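Side-chain contacts in glycoside hydrolase (Streptococcus pneumoniae serotype 4, PDB 6ORH), which is a family 29 glycoside hydrolase that probably acts as an alpha-L-fucosidase, releasing fucose from host-derived carbohydrate antigens: residues K5-L10 against S436-L441; A87-S92 against N143-A148; S125-D128 against L133-V136; L381-D384 against R390-A393. The protein carries 2 engineered substitutions. All coordinates share one frame; numbering follows the deposited sequence. Where two conformers were deposited one is given.

Interaction 1: residues K5-L10 against S436-L441; sequences KPHGPL and SQALPL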
loop_
_atom_site.group_PDB
_atom_site.type_symbol
_atom_site.label_atom_id
_atom_site.label_comp_id
_atom_site.label_asym_id
_atom_site.label_seq_id
_atom_site.Cartn_x
_atom_site.Cartn_y
_atom_site.Cartn_z
ATOM N N LYS A 5 -23.158 -7.704 -21.835
ATOM C CA LYS A 5 -22.070 -8.159 -22.681
ATOM C C LYS A 5 -20.820 -8.296 -21.811
ATOM O O LYS A 5 -20.628 -7.515 -20.894
ATOM C CB LYS A 5 -21.750 -7.118 -23.754
ATOM C CG LYS A 5 -22.833 -6.868 -24.800
ATOM C CD LYS A 5 -22.249 -6.184 -26.027
ATOM C CE LYS A 5 -23.233 -5.287 -26.742
ATOM N NZ LYS A 5 -24.492 -6.011 -27.031
ATOM N N PRO A 6 -19.905 -9.236 -22.118
ATOM C CA PRO A 6 -18.609 -9.276 -21.427
ATOM C C PRO A 6 -17.725 -8.066 -21.734
ATOM O O PRO A 6 -17.949 -7.335 -22.698
ATOM C CB PRO A 6 -18.004 -10.596 -21.938
ATOM C CG PRO A 6 -18.606 -10.757 -23.316
ATOM C CD PRO A 6 -20.043 -10.303 -23.121
ATOM N N HIS A 7 -16.705 -7.860 -20.891
ATOM C CA HIS A 7 -15.786 -6.751 -21.016
ATOM C C HIS A 7 -14.368 -7.274 -20.813
ATOM O O HIS A 7 -14.105 -7.985 -19.843
ATOM C CB HIS A 7 -16.066 -5.663 -19.958
ATOM C CG HIS A 7 -14.970 -4.651 -19.930
ATOM N ND1 HIS A 7 -14.891 -3.638 -20.882
ATOM C CD2 HIS A 7 -13.880 -4.525 -19.126
ATOM C CE1 HIS A 7 -13.820 -2.892 -20.648
ATOM N NE2 HIS A 7 -13.173 -3.439 -19.578
ATOM N N GLY A 8 -13.462 -6.913 -21.738
ATOM C CA GLY A 8 -12.043 -7.224 -21.564
ATOM C C GLY A 8 -11.754 -8.718 -21.675
ATOM O O GLY A 8 -12.598 -9.520 -22.088
ATOM N N PRO A 9 -10.519 -9.167 -21.353
ATOM C CA PRO A 9 -10.184 -10.586 -21.462
ATOM C C PRO A 9 -10.805 -11.410 -20.336
ATOM O O PRO A 9 -10.737 -11.017 -19.174
ATOM C CB PRO A 9 -8.642 -10.578 -21.388
ATOM C CG PRO A 9 -8.298 -9.328 -20.608
ATOM C CD PRO A 9 -9.405 -8.324 -20.899
ATOM N N LEU A 10 -11.372 -12.566 -20.686
ATOM C CA LEU A 10 -12.126 -13.328 -19.697
ATOM C C LEU A 10 -11.265 -14.443 -19.125
ATOM O O LEU A 10 -10.489 -15.084 -19.848
ATOM C CB LEU A 10 -13.403 -13.892 -20.332
ATOM C CG LEU A 10 -14.339 -12.846 -20.927
ATOM C CD1 LEU A 10 -15.599 -13.546 -21.459
ATOM C CD2 LEU A 10 -14.684 -11.745 -19.908
ATOM N N SER A 436 -15.038 2.887 -13.629
ATOM C CA SER A 436 -15.202 1.523 -14.079
ATOM C C SER A 436 -15.069 1.479 -15.594
ATOM O O SER A 436 -15.549 2.395 -16.284
ATOM C CB SER A 436 -16.531 0.953 -13.585
ATOM O OG SER A 436 -16.655 -0.421 -13.859
ATOM N N GLN A 437 -14.416 0.431 -16.101
ATOM C CA GLN A 437 -14.201 0.314 -17.542
ATOM C C GLN A 437 -15.476 -0.037 -18.296
ATOM O O GLN A 437 -15.528 0.173 -19.514
ATOM C CB GLN A 437 -13.135 -0.729 -17.866
ATOM C CG GLN A 437 -11.802 -0.441 -17.170
ATOM C CD GLN A 437 -10.692 -1.288 -17.760
ATOM O OE1 GLN A 437 -10.911 -2.334 -18.370
ATOM N NE2 GLN A 437 -9.462 -0.794 -17.637
ATOM N N ALA A 438 -16.470 -0.585 -17.574
ATOM C CA ALA A 438 -17.742 -0.978 -18.161
ATOM C C ALA A 438 -18.771 -0.978 -17.038
ATOM O O ALA A 438 -18.418 -0.736 -15.883
ATOM C CB ALA A 438 -17.653 -2.342 -18.800
ATOM N N LEU A 439 -20.047 -1.216 -17.380
ATOM C CA LEU A 439 -21.036 -1.122 -16.319
ATOM C C LEU A 439 -20.675 -2.106 -15.206
ATOM O O LEU A 439 -20.345 -3.254 -15.481
ATOM C CB LEU A 439 -22.456 -1.312 -16.874
ATOM C CG LEU A 439 -22.905 -2.729 -17.212
ATOM C CD1 LEU A 439 -23.470 -3.430 -15.984
ATOM C CD2 LEU A 439 -23.956 -2.716 -18.320
ATOM N N PRO A 440 -20.670 -1.672 -13.923
ATOM C CA PRO A 440 -20.175 -2.537 -12.853
ATOM C C PRO A 440 -21.153 -3.641 -12.473
ATOM O O PRO A 440 -22.368 -3.411 -12.516
ATOM C CB PRO A 440 -19.908 -1.605 -11.668
ATOM C CG PRO A 440 -20.702 -0.332 -11.966
ATOM C CD PRO A 440 -20.917 -0.294 -13.468
ATOM N N LEU A 441 -20.584 -4.807 -12.125
ATOM C CA LEU A 441 -21.292 -5.912 -11.478
ATOM C C LEU A 441 -20.590 -6.221 -10.161
ATOM O O LEU A 441 -19.351 -6.237 -10.079
ATOM C CB LEU A 441 -21.263 -7.169 -12.349
ATOM C CG LEU A 441 -21.971 -7.068 -13.695
ATOM C CD1 LEU A 441 -20.940 -6.815 -14.781
ATOM C CD2 LEU A 441 -22.729 -8.360 -13.989
#

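Interaction 2: residues A87-S92 against N143-A148; sequences AHTDYS and NAYYLA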
loop_
_atom_site.group_PDB
_atom_site.type_symbol
_atom_site.label_atom_id
_atom_site.label_comp_id
_atom_site.label_asym_id
_atom_site.label_seq_id
_atom_site.Cartn_x
_atom_site.Cartn_y
_atom_site.Cartn_z
ATOM N N ALA A 87 14.284 -41.016 -16.276
ATOM C CA ALA A 87 15.084 -41.813 -17.195
ATOM C C ALA A 87 16.206 -40.973 -17.811
ATOM O O ALA A 87 17.069 -41.521 -18.510
ATOM C CB ALA A 87 14.200 -42.379 -18.285
ATOM N N HIS A 88 16.196 -39.650 -17.589
ATOM C CA HIS A 88 16.859 -38.736 -18.518
ATOM C C HIS A 88 18.161 -38.133 -17.989
ATOM O O HIS A 88 18.867 -37.451 -18.747
ATOM C CB HIS A 88 15.871 -37.685 -19.035
ATOM C CG HIS A 88 14.764 -38.327 -19.793
ATOM N ND1 HIS A 88 14.998 -39.109 -20.918
ATOM C CD2 HIS A 88 13.434 -38.387 -19.564
ATOM C CE1 HIS A 88 13.848 -39.565 -21.377
ATOM N NE2 HIS A 88 12.887 -39.145 -20.567
ATOM N N THR A 89 18.449 -38.329 -16.699
ATOM C CA THR A 89 19.735 -37.961 -16.124
ATOM C C THR A 89 20.094 -38.964 -15.038
ATOM O O THR A 89 19.205 -39.567 -14.447
ATOM C CB THR A 89 19.745 -36.535 -15.558
ATOM O OG1 THR A 89 21.048 -36.339 -14.999
ATOM C CG2 THR A 89 18.767 -36.348 -14.411
ATOM N N ASP A 90 21.399 -39.106 -14.750
ATOM C CA ASP A 90 21.808 -39.871 -13.584
ATOM C C ASP A 90 21.809 -39.018 -12.317
ATOM O O ASP A 90 22.048 -39.539 -11.233
ATOM C CB ASP A 90 23.208 -40.469 -13.762
ATOM C CG ASP A 90 23.297 -41.533 -14.839
ATOM O OD1 ASP A 90 22.278 -42.231 -15.084
ATOM O OD2 ASP A 90 24.399 -41.662 -15.415
ATOM N N TYR A 91 21.606 -37.700 -12.443
ATOM C CA TYR A 91 21.700 -36.835 -11.271
ATOM C C TYR A 91 20.340 -36.737 -10.584
ATOM O O TYR A 91 19.637 -35.736 -10.712
ATOM C CB TYR A 91 22.247 -35.454 -11.645
ATOM C CG TYR A 91 22.745 -34.604 -10.502
ATOM C CD1 TYR A 91 23.698 -35.086 -9.609
ATOM C CD2 TYR A 91 22.317 -33.294 -10.341
ATOM C CE1 TYR A 91 24.211 -34.279 -8.600
ATOM C CE2 TYR A 91 22.808 -32.484 -9.329
ATOM C CZ TYR A 91 23.741 -32.986 -8.436
ATOM O OH TYR A 91 24.239 -32.187 -7.454
ATOM N N SER A 92 19.982 -37.800 -9.867
ATOM C CA SER A 92 18.644 -37.925 -9.301
ATOM C C SER A 92 18.713 -38.749 -8.018
ATOM O O SER A 92 19.769 -39.236 -7.603
ATOM C CB SER A 92 17.723 -38.583 -10.305
ATOM O OG SER A 92 17.891 -40.004 -10.219
ATOM N N ASN A 143 16.569 -28.392 -24.355
ATOM C CA ASN A 143 15.112 -28.284 -24.489
ATOM C C ASN A 143 14.458 -29.661 -24.574
ATOM O O ASN A 143 13.375 -29.858 -24.008
ATOM C CB ASN A 143 14.714 -27.415 -25.677
ATOM C CG ASN A 143 14.778 -25.959 -25.285
ATOM O OD1 ASN A 143 13.926 -25.484 -24.536
ATOM N ND2 ASN A 143 15.774 -25.245 -25.791
ATOM N N ALA A 144 15.075 -30.609 -25.306
ATOM C CA ALA A 144 14.511 -31.953 -25.394
ATOM C C ALA A 144 14.535 -32.680 -24.045
ATOM O O ALA A 144 13.621 -33.444 -23.736
ATOM C CB ALA A 144 15.202 -32.749 -26.493
ATOM N N TYR A 145 15.575 -32.436 -23.238
ATOM C CA TYR A 145 15.692 -32.987 -21.893
ATOM C C TYR A 145 14.540 -32.455 -21.034
ATOM O O TYR A 145 13.822 -33.234 -20.385
ATOM C CB TYR A 145 17.058 -32.596 -21.302
ATOM C CG TYR A 145 17.245 -32.859 -19.828
ATOM C CD1 TYR A 145 17.240 -34.159 -19.334
ATOM C CD2 TYR A 145 17.376 -31.829 -18.898
ATOM C CE1 TYR A 145 17.420 -34.416 -17.991
ATOM C CE2 TYR A 145 17.566 -32.079 -17.543
ATOM C CZ TYR A 145 17.552 -33.385 -17.080
ATOM O OH TYR A 145 17.709 -33.688 -15.758
ATOM N N TYR A 146 14.373 -31.129 -21.059
ATOM C CA TYR A 146 13.313 -30.485 -20.274
ATOM C C TYR A 146 11.945 -31.047 -20.658
ATOM O O TYR A 146 11.141 -31.423 -19.785
ATOM C CB TYR A 146 13.398 -28.953 -20.398
ATOM C CG TYR A 146 12.540 -28.224 -19.389
ATOM C CD1 TYR A 146 11.190 -28.002 -19.654
ATOM C CD2 TYR A 146 13.074 -27.742 -18.212
ATOM C CE1 TYR A 146 10.386 -27.348 -18.733
ATOM C CE2 TYR A 146 12.286 -27.081 -17.275
ATOM C CZ TYR A 146 10.930 -26.922 -17.531
ATOM O OH TYR A 146 10.127 -26.248 -16.641
ATOM N N LEU A 147 11.681 -31.095 -21.969
ATOM C CA LEU A 147 10.402 -31.543 -22.512
ATOM C C LEU A 147 10.163 -33.012 -22.156
ATOM O O LEU A 147 9.056 -33.400 -21.782
ATOM C CB LEU A 147 10.379 -31.323 -24.033
ATOM C CG LEU A 147 9.088 -31.771 -24.725
ATOM C CD1 LEU A 147 7.874 -31.033 -24.165
ATOM C CD2 LEU A 147 9.179 -31.564 -26.239
ATOM N N ALA A 148 11.198 -33.847 -22.284
ATOM C CA ALA A 148 11.060 -35.248 -21.897
ATOM C C ALA A 148 10.679 -35.383 -20.422
ATOM O O ALA A 148 9.934 -36.293 -20.074
ATOM C CB ALA A 148 12.317 -36.026 -22.196
HETATM O O HOH W 1 9.956 -38.697 -21.364
#

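Interaction 3: residues S125-D128 against L133-V136; sequences SPWD and LYHV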
loop_
_atom_site.group_PDB
_atom_site.type_symbol
_atom_site.label_atom_id
_atom_site.label_comp_id
_atom_site.label_asym_id
_atom_site.label_seq_id
_atom_site.Cartn_x
_atom_site.Cartn_y
_atom_site.Cartn_z
ATOM N N SER A 125 12.921 -26.584 -12.692
ATOM C CA SER A 125 13.676 -25.380 -13.018
ATOM C C SER A 125 14.137 -25.317 -14.485
ATOM O O SER A 125 14.882 -26.194 -14.932
ATOM C CB SER A 125 14.846 -25.220 -12.076
ATOM O OG SER A 125 15.620 -24.062 -12.430
ATOM N N PRO A 126 13.820 -24.259 -15.268
ATOM C CA PRO A 126 14.438 -24.106 -16.596
ATOM C C PRO A 126 15.963 -23.966 -16.497
ATOM O O PRO A 126 16.672 -24.676 -17.214
ATOM C CB PRO A 126 13.740 -22.853 -17.154
ATOM C CG PRO A 126 12.396 -22.898 -16.450
ATOM C CD PRO A 126 12.777 -23.243 -15.014
ATOM N N TRP A 127 16.459 -23.042 -15.654
ATOM C CA TRP A 127 17.914 -22.990 -15.440
ATOM C C TRP A 127 18.376 -24.291 -14.778
ATOM O O TRP A 127 17.841 -24.688 -13.728
ATOM C CB TRP A 127 18.272 -21.758 -14.589
ATOM C CG TRP A 127 19.726 -21.667 -14.221
ATOM C CD1 TRP A 127 20.799 -22.108 -14.935
ATOM C CD2 TRP A 127 20.239 -21.127 -12.992
ATOM N NE1 TRP A 127 21.953 -21.879 -14.224
ATOM C CE2 TRP A 127 21.646 -21.262 -13.042
ATOM C CE3 TRP A 127 19.655 -20.489 -11.896
ATOM C CZ2 TRP A 127 22.455 -20.807 -11.999
ATOM C CZ3 TRP A 127 20.451 -20.049 -10.854
ATOM C CH2 TRP A 127 21.844 -20.196 -10.920
ATOM N N ASP A 128 19.385 -24.947 -15.384
ATOM C CA ASP A 128 19.916 -26.182 -14.830
ATOM C C ASP A 128 21.440 -26.060 -14.752
ATOM O O ASP A 128 22.112 -26.074 -15.794
ATOM C CB ASP A 128 19.487 -27.364 -15.716
ATOM C CG ASP A 128 19.746 -28.707 -15.077
ATOM O OD1 ASP A 128 20.825 -28.874 -14.469
ATOM O OD2 ASP A 128 18.858 -29.573 -15.172
ATOM N N LEU A 133 24.036 -30.323 -20.932
ATOM C CA LEU A 133 23.330 -29.865 -22.118
ATOM C C LEU A 133 22.961 -28.390 -21.977
ATOM O O LEU A 133 22.498 -27.790 -22.940
ATOM C CB LEU A 133 22.054 -30.707 -22.289
ATOM C CG LEU A 133 22.243 -32.223 -22.359
ATOM C CD1 LEU A 133 20.886 -32.908 -22.489
ATOM C CD2 LEU A 133 23.134 -32.584 -23.542
ATOM N N TYR A 134 23.129 -27.838 -20.761
ATOM C CA TYR A 134 22.741 -26.450 -20.504
ATOM C C TYR A 134 23.796 -25.494 -21.053
ATOM O O TYR A 134 24.617 -24.956 -20.314
ATOM C CB TYR A 134 22.367 -26.191 -19.041
ATOM C CG TYR A 134 21.550 -24.931 -18.889
ATOM C CD1 TYR A 134 22.152 -23.684 -18.698
ATOM C CD2 TYR A 134 20.165 -24.974 -18.974
ATOM C CE1 TYR A 134 21.413 -22.514 -18.564
ATOM C CE2 TYR A 134 19.418 -23.813 -18.869
ATOM C CZ TYR A 134 20.032 -22.592 -18.649
ATOM O OH TYR A 134 19.294 -21.450 -18.573
ATOM N N HIS A 135 23.691 -25.268 -22.356
ATOM C CA HIS A 135 24.653 -24.471 -23.096
ATOM C C HIS A 135 24.013 -23.998 -24.388
ATOM O O HIS A 135 23.252 -24.734 -25.009
ATOM C CB HIS A 135 25.895 -25.329 -23.372
ATOM C CG HIS A 135 27.096 -24.509 -23.726
ATOM N ND1 HIS A 135 27.230 -23.889 -24.954
ATOM C CD2 HIS A 135 28.232 -24.244 -23.041
ATOM C CE1 HIS A 135 28.392 -23.255 -25.009
ATOM N NE2 HIS A 135 29.039 -23.475 -23.861
ATOM N N VAL A 136 24.352 -22.772 -24.806
ATOM C CA VAL A 136 23.819 -22.246 -26.057
ATOM C C VAL A 136 24.117 -23.185 -27.228
ATOM O O VAL A 136 23.300 -23.310 -28.146
ATOM C CB VAL A 136 24.190 -20.769 -26.327
ATOM C CG1 VAL A 136 23.787 -19.868 -25.176
ATOM C CG2 VAL A 136 25.644 -20.548 -26.714
#

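Interaction 4: residues L381-D384 against R390-A393; sequences LRED and RIAA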
loop_
_atom_site.group_PDB
_atom_site.type_symbol
_atom_site.label_atom_id
_atom_site.label_comp_id
_atom_site.label_asym_id
_atom_site.label_seq_id
_atom_site.Cartn_x
_atom_site.Cartn_y
_atom_site.Cartn_z
ATOM N N LEU A 381 -15.818 -7.062 -1.138
ATOM C CA LEU A 381 -16.577 -6.848 -2.361
ATOM C C LEU A 381 -16.093 -7.897 -3.366
ATOM O O LEU A 381 -14.898 -8.235 -3.353
ATOM C CB LEU A 381 -16.246 -5.450 -2.912
ATOM C CG LEU A 381 -16.467 -4.248 -1.984
ATOM C CD1 LEU A 381 -16.036 -2.960 -2.691
ATOM C CD2 LEU A 381 -17.920 -4.148 -1.550
ATOM N N ARG A 382 -16.966 -8.362 -4.259
ATOM C CA ARG A 382 -16.534 -9.269 -5.330
ATOM C C ARG A 382 -17.183 -8.876 -6.653
ATOM O O ARG A 382 -18.390 -8.599 -6.737
ATOM C CB ARG A 382 -16.961 -10.717 -5.062
ATOM C CG ARG A 382 -16.354 -11.320 -3.803
ATOM C CD ARG A 382 -16.496 -12.840 -3.856
ATOM N NE ARG A 382 -16.058 -13.457 -2.616
ATOM C CZ ARG A 382 -15.862 -14.773 -2.495
ATOM N NH1 ARG A 382 -16.054 -15.553 -3.548
ATOM N NH2 ARG A 382 -15.470 -15.290 -1.343
ATOM N N GLU A 383 -16.373 -8.889 -7.717
ATOM C CA GLU A 383 -16.884 -8.705 -9.065
ATOM C C GLU A 383 -17.352 -10.032 -9.642
ATOM O O GLU A 383 -17.190 -11.074 -9.018
ATOM C CB GLU A 383 -15.841 -8.094 -10.011
ATOM C CG GLU A 383 -15.715 -6.612 -9.813
ATOM C CD GLU A 383 -14.737 -5.965 -10.773
ATOM O OE1 GLU A 383 -13.509 -6.084 -10.516
ATOM O OE2 GLU A 383 -15.204 -5.260 -11.690
ATOM N N ASP A 384 -17.966 -9.990 -10.824
ATOM C CA ASP A 384 -18.276 -11.231 -11.507
ATOM C C ASP A 384 -17.329 -11.402 -12.689
ATOM O O ASP A 384 -17.595 -10.895 -13.772
ATOM C CB ASP A 384 -19.738 -11.281 -11.978
ATOM C CG ASP A 384 -20.113 -12.571 -12.697
ATOM O OD1 ASP A 384 -19.248 -13.475 -12.869
ATOM O OD2 ASP A 384 -21.285 -12.658 -13.119
ATOM N N ARG A 390 -13.714 -4.927 -14.160
ATOM C CA ARG A 390 -14.187 -3.626 -14.633
ATOM C C ARG A 390 -13.845 -2.469 -13.703
ATOM O O ARG A 390 -13.436 -1.404 -14.175
ATOM C CB ARG A 390 -15.722 -3.666 -14.812
ATOM C CG ARG A 390 -16.195 -4.738 -15.790
ATOM C CD ARG A 390 -17.715 -5.001 -15.695
ATOM N NE ARG A 390 -18.029 -6.003 -16.685
ATOM C CZ ARG A 390 -18.983 -5.921 -17.621
ATOM N NH1 ARG A 390 -19.823 -4.889 -17.647
ATOM N NH2 ARG A 390 -19.110 -6.899 -18.491
ATOM N N ILE A 391 -14.017 -2.649 -12.380
ATOM C CA ILE A 391 -13.970 -1.516 -11.461
ATOM C C ILE A 391 -12.541 -1.008 -11.326
ATOM O O ILE A 391 -11.640 -1.817 -11.133
ATOM C CB ILE A 391 -14.570 -1.887 -10.092
ATOM C CG1 ILE A 391 -16.077 -2.083 -10.266
ATOM C CG2 ILE A 391 -14.273 -0.800 -9.063
ATOM C CD1 ILE A 391 -16.741 -2.798 -9.077
ATOM N N ALA A 392 -12.372 0.311 -11.399
ATOM C CA ALA A 392 -11.057 0.924 -11.309
ATOM C C ALA A 392 -10.917 1.853 -10.106
ATOM O O ALA A 392 -9.792 2.263 -9.773
ATOM C CB ALA A 392 -10.770 1.663 -12.611
ATOM N N ALA A 393 -12.044 2.243 -9.464
ATOM C CA ALA A 393 -11.942 3.057 -8.256
ATOM C C ALA A 393 -13.238 2.969 -7.468
ATOM O O ALA A 393 -14.319 3.007 -8.059
ATOM C CB ALA A 393 -11.674 4.515 -8.581
HETATM O O HOH W 2 -11.404 -4.433 -10.503
#

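Interaction 1: residues K5-L10 against S436-L441
His-7 and Gln-437 set their flat groups nearly at right angles, ring and amide planes 80° apart, and join through one hydrogen bond that lies in the plane of both. His-7 NE2 donates to Gln-437 OE1 over 2.8 Å; the N-H points almost straight at the oxygen and lands on a lone pair. Histidine suits this place because it offers a donor at its rim and a flat surface for apolar contact. That surface takes the methyl of Ala-438, whose CB stands 4.0 Å from the imidazole centroid in a CH-pi contact, while the carbonyl carbon of Gln-437 lies over the same face, displaced toward the rim. With CG of His-7 anti to the backbone N (chi1 170°), the ring is carried across to the other loop. Ala-438, with only a methyl, lets its backbone approach the ring face. The amide is held at both ends, for Lys-226 NZ also bonds Gln-437 OE1 and Gln-437 NE2 reaches Pro-246 O, which fixes its rotation. Within the second loop, Ser-436 OG donates to Ala-438 O at 2.7 Å and braces the turn. This surface contact lays the N-terminal segment, just ahead of helix 13-21, on the connection between strands 428-436 and 441-448, with Arg-390, just before strand 391-400, bonded to Lys-5 O and Leu-439 O.

Interaction 2: residues A87-S92 against N143-A148
Tyr-145 brings its phenol oxygen against a methyl of the facing loop: OH lies 3.2 Å from Thr-89 CG2, and no direct hydrogen bond crosses the contact. The threonine hydroxyl is engaged elsewhere. A chi1 of 178° points OG1 away from its own backbone N; it accepts from Tyr-91 N at 2.9 Å in an ST turn, and the methyl is left to face the tyrosine. Threonine thus serves twice, its oxygen shaping the loop and its carbon branch packing on a tyrosine of the helix. Further along the phenol, CE1 of Tyr-145 comes within 3.4 Å of His-88 O and also touches His-88 CB. The imidazole of His-88 is sandwiched between two methyls. Ala-148 CB makes a CH-pi contact over one face, 3.8 Å from the centroid, and Ala-87 CB covers the opposite face. Alanine suits the helix here, since its short side chain lets the ring lie close to the backbone. A water adds a polar bridge: it bonds His-88 NE2 and donates to Ala-148 O at 2.7 Å. Packing of this kind, a long loop after strand 70-74 resting on helix 139-154, which follows strand 119-124, belongs to the beta/alpha (TIM) barrel of the family 29 catalytic domain.

Interaction 3: residues S125-D128 against L133-V136
Tyr-134 OH is gripped by two groups, Arg-174 NH1 and Tyr-183 OH, and this tether fixes the far end of a ring that lies along the backbone of residues 126-128. Turned away from the tyrosine's own backbone N (chi1 -161°), CG carries the ring across to that chain. Asp-128 N sits over one face of the ring, 3.6 Å above its plane and toward the rim. Two carbonyls approach as well: Pro-126 O is 3.3 Å from Tyr-134 CE2, and Asp-128 O lies equally close to Tyr-134 CB. Trp-127 adds its five-membered ring at an oblique tilt, planes 56° apart. Tyr-134 CE1 meets Trp-127 CD1 at the indole edge, near its plane, at 3.7 Å. The side of the loop facing the tyrosine is mostly backbone, which a broad flat ring can cover. The loop itself is braced by Ser-125 OG, which donates to a lone pair of Trp-127 O over 2.6 Å. Asp-128 turns its carboxylate to Lys-76 in a salt bridge, while its OD1 takes the N-H groups of His-130 and Ser-131. The tryptophan side chain is about 6 Å from a bound fucose. Chemically, then, the contact relies on fit and dispersion, with no hydrogen bond between the segments; the tyrosine hydroxyl and the Asp-128 carboxylate find their partners outside the two segments.

Interaction 4: residues L381-D384 against R390-A393
Glu-383 places its carboxylate against the backbone where Arg-390 passes into Ile-391, and a single oxygen grips both amides. OE2 accepts from Arg-390 N at 2.9 Å and from Ile-391 N at the same 2.9 Å. The two donors arrive on the syn side but from opposite faces of the carboxylate, 28° and 31° out of its plane, so the oxygen is straddled. A glutamate suits the task: its CG is anti to the carbonyl carbon (chi1 -79°) and the chain runs out extended, long enough to bridge backbones that do not pair here. OE1 takes a bond from Gly-414 N and another from a water at 2.7 Å, and that water also donates to Ile-391 O, 2.7 Å away. The apolar stem finds cover from the isoleucine, whose CD1 lies 4.0 Å from Glu-383 CG. Arg-390 makes no salt bridge with this acid; its guanidinium is taken up by backbone carbonyls, Leu-387 O among them. Beyond, Ala-392 and Ala-393 both face Glu-435 in a classic beta bulge. The Glu-383 side chain is about 6 Å from that of Thr-443, a calcium ligand although no ion is bound here. Strands 378-382 and 391-400 belong to different antiparallel sheets, and Glu-383, near the end of strand 378-382, ties one to the other, as befits the beta-sandwich of an F5/8 type C domain.

In the fold
The four contacts form two pairs at opposite ends of the molecule. Interactions 2 and 3 touch each other in the catalytic barrel, sharing the neighbourhood of helix 139-154, and interaction 3 is the more buried; rings lie against methyls and a carbonyl in interaction 2, against backbone and an indole in interaction 3, with no direct hydrogen bond between the segments of either. Interactions 1 and 4 touch at the sandwich domain, interaction 1 joining the N-terminal segment to it, and Arg-390 of interaction 4 reaches carbonyls of both segments of interaction 1. There hydrogen bonds do the joining, by a surface histidine and a buried carboxylate. About 42 to 45 Å separates the centres across the pairs.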